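PDB 1J2Z: acyl-[acyl-carrier-protein]--UDP-N-acetylglucosamine O-acyltransferase, which catalyses transfer of a (3R)-hydroxyacyl chain from acyl carrier protein to UDP-N-acetylglucosamine, the first step of lipid A biosynthesis. Local coordinates for residues K215-P220 with E243-I248. Sequence-based numbering, arbitrary orientation.
Sequences KRLFRP and EICSFI
With CG turned opposite its own carbonyl carbon (chi1 -80°) and CD1 extended beyond it, Leu-217 reaches from the last turn of helix 204-217 toward Ile-244 and Ile-248, one turn apart on helix 239-250. The two isoleucines share a rotamer but offer different branches. Ile-244 sets its CG2, the methyl directly on the beta carbon, 3.9 Å from Leu-217 CD1, the two side chains passing at a slant. Ile-248 uses its longer arm, whose extended form (chi2 172°) carries CD1 out to meet Leu-217 CD1 end to end at 3.9 Å. Beta-branched isoleucine suits both places by offering a short and a long apolar arm. The other methyl of Leu-217, CD2, lies 4.4 Å from Cys-245 SG, a looser approach. A forked leucine thus suits a place where one side chain must serve three neighbours, and the small, weakly polar thiol fits beside it. Helix 224-234 touches Leu-217 through Ser-227, Cys-245 through Leu-232 and Ile-248 through Leu-224, adding to the packing in the helical C-terminal domain that follows the left-handed beta-helix. No hydrogen bond links the two segments, so this contact probably contributes dispersion and the exclusion of water from buried methyls and sulfur.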
loop_
_atom_site.group_PDB
_atom_site.type_symbol
_atom_site.label_atom_id
_atom_site.label_comp_id
_atom_site.label_asym_id
_atom_site.label_seq_id
_atom_site.Cartn_x
_atom_site.Cartn_y
_atom_site.Cartn_z
ATOM N N LYS A 215 -6.038 -23.740 26.288
ATOM C CA LYS A 215 -5.949 -25.135 25.879
ATOM C C LYS A 215 -7.293 -25.823 26.103
ATOM O O LYS A 215 -7.744 -26.613 25.274
ATOM C CB LYS A 215 -4.829 -25.835 26.653
ATOM C CG LYS A 215 -3.448 -25.325 26.250
ATOM C CD LYS A 215 -2.319 -25.832 27.136
ATOM C CE LYS A 215 -0.986 -25.216 26.698
ATOM N NZ LYS A 215 0.156 -25.562 27.589
ATOM N N ARG A 216 -7.945 -25.500 27.213
ATOM C CA ARG A 216 -9.243 -26.089 27.519
ATOM C C ARG A 216 -10.339 -25.450 26.674
ATOM O O ARG A 216 -11.253 -26.135 26.210
ATOM C CB ARG A 216 -9.559 -25.925 29.008
ATOM C CG ARG A 216 -8.694 -26.806 29.896
ATOM C CD ARG A 216 -9.035 -26.660 31.369
ATOM N NE ARG A 216 -8.564 -25.397 31.930
ATOM C CZ ARG A 216 -9.369 -24.448 32.388
ATOM N NH1 ARG A 216 -10.681 -24.629 32.346
ATOM N NH2 ARG A 216 -8.867 -23.327 32.894
ATOM N N LEU A 217 -10.234 -24.142 26.458
ATOM C CA LEU A 217 -11.224 -23.426 25.662
ATOM C C LEU A 217 -11.278 -23.908 24.223
ATOM O O LEU A 217 -12.362 -24.025 23.639
ATOM C CB LEU A 217 -10.934 -21.922 25.663
ATOM C CG LEU A 217 -11.383 -21.127 26.888
ATOM C CD1 LEU A 217 -10.939 -19.678 26.742
ATOM C CD2 LEU A 217 -12.900 -21.221 27.031
ATOM N N PHE A 218 -10.112 -24.190 23.652
ATOM C CA PHE A 218 -10.057 -24.621 22.267
ATOM C C PHE A 218 -10.101 -26.116 22.003
ATOM O O PHE A 218 -9.628 -26.579 20.964
ATOM C CB PHE A 218 -8.841 -24.001 21.577
ATOM C CG PHE A 218 -8.991 -22.531 21.311
ATOM C CD1 PHE A 218 -8.312 -21.595 22.080
ATOM C CD2 PHE A 218 -9.835 -22.081 20.299
ATOM C CE1 PHE A 218 -8.470 -20.234 21.849
ATOM C CE2 PHE A 218 -10.000 -20.721 20.059
ATOM C CZ PHE A 218 -9.315 -19.796 20.837
ATOM N N ARG A 219 -10.664 -26.878 22.936
ATOM C CA ARG A 219 -10.799 -28.314 22.724
ATOM C C ARG A 219 -11.885 -28.444 21.660
ATOM O O ARG A 219 -12.819 -27.643 21.611
ATOM C CB ARG A 219 -11.211 -29.021 24.017
ATOM C CG ARG A 219 -10.047 -29.245 24.962
ATOM C CD ARG A 219 -10.499 -29.702 26.335
ATOM N NE ARG A 219 -9.360 -29.921 27.225
ATOM C CZ ARG A 219 -9.457 -30.092 28.540
ATOM N NH1 ARG A 219 -10.648 -30.069 29.125
ATOM N NH2 ARG A 219 -8.364 -30.280 29.269
ATOM N N PRO A 220 -11.775 -29.453 20.790
ATOM C CA PRO A 220 -12.756 -29.661 19.722
ATOM C C PRO A 220 -14.208 -29.967 20.092
ATOM O O PRO A 220 -15.127 -29.380 19.523
ATOM C CB PRO A 220 -12.126 -30.784 18.898
ATOM C CG PRO A 220 -11.380 -31.571 19.929
ATOM C CD PRO A 220 -10.722 -30.485 20.745
ATOM N N GLU A 243 -12.100 -11.605 31.479
ATOM C CA GLU A 243 -11.632 -10.830 30.339
ATOM C C GLU A 243 -11.676 -11.625 29.039
ATOM O O GLU A 243 -12.152 -11.141 28.016
ATOM C CB GLU A 243 -10.201 -10.367 30.599
ATOM C CG GLU A 243 -9.648 -9.427 29.558
ATOM C CD GLU A 243 -8.256 -8.947 29.911
ATOM O OE1 GLU A 243 -7.733 -8.068 29.191
ATOM O OE2 GLU A 243 -7.686 -9.452 30.906
ATOM N N ILE A 244 -11.181 -12.856 29.094
ATOM C CA ILE A 244 -11.129 -13.721 27.923
ATOM C C ILE A 244 -12.473 -14.312 27.506
ATOM O O ILE A 244 -12.868 -14.213 26.344
ATOM C CB ILE A 244 -10.120 -14.863 28.157
ATOM C CG1 ILE A 244 -8.717 -14.270 28.301
ATOM C CG2 ILE A 244 -10.173 -15.867 27.016
ATOM C CD1 ILE A 244 -7.644 -15.265 28.658
ATOM N N CYS A 245 -13.180 -14.917 28.452
ATOM C CA CYS A 245 -14.460 -15.540 28.146
ATOM C C CYS A 245 -15.585 -14.577 27.784
ATOM O O CYS A 245 -16.393 -14.872 26.901
ATOM C CB CYS A 245 -14.880 -16.443 29.305
ATOM S SG CYS A 245 -13.691 -17.767 29.583
ATOM N N SER A 246 -15.655 -13.430 28.449
ATOM C CA SER A 246 -16.715 -12.479 28.123
ATOM C C SER A 246 -16.460 -11.933 26.721
ATOM O O SER A 246 -17.398 -11.638 25.978
ATOM C CB SER A 246 -16.751 -11.331 29.137
ATOM O OG SER A 246 -15.600 -10.521 29.026
ATOM N N PHE A 247 -15.185 -11.801 26.358
ATOM C CA PHE A 247 -14.827 -11.314 25.024
ATOM C C PHE A 247 -15.375 -12.298 23.994
ATOM O O PHE A 247 -16.039 -11.912 23.028
ATOM C CB PHE A 247 -13.305 -11.227 24.869
ATOM C CG PHE A 247 -12.861 -10.788 23.498
ATOM C CD1 PHE A 247 -12.934 -9.452 23.123
ATOM C CD2 PHE A 247 -12.404 -11.721 22.568
ATOM C CE1 PHE A 247 -12.561 -9.047 21.845
ATOM C CE2 PHE A 247 -12.029 -11.327 21.282
ATOM C CZ PHE A 247 -12.107 -9.987 20.921
ATOM N N ILE A 248 -15.093 -13.575 24.221
ATOM C CA ILE A 248 -15.533 -14.649 23.342
ATOM C C ILE A 248 -17.045 -14.710 23.169
ATOM O O ILE A 248 -17.541 -14.799 22.047
ATOM C CB ILE A 248 -15.028 -16.015 23.863
ATOM C CG1 ILE A 248 -13.511 -16.097 23.696
ATOM C CG2 ILE A 248 -15.719 -17.152 23.127
ATOM C CD1 ILE A 248 -12.879 -17.328 24.342
#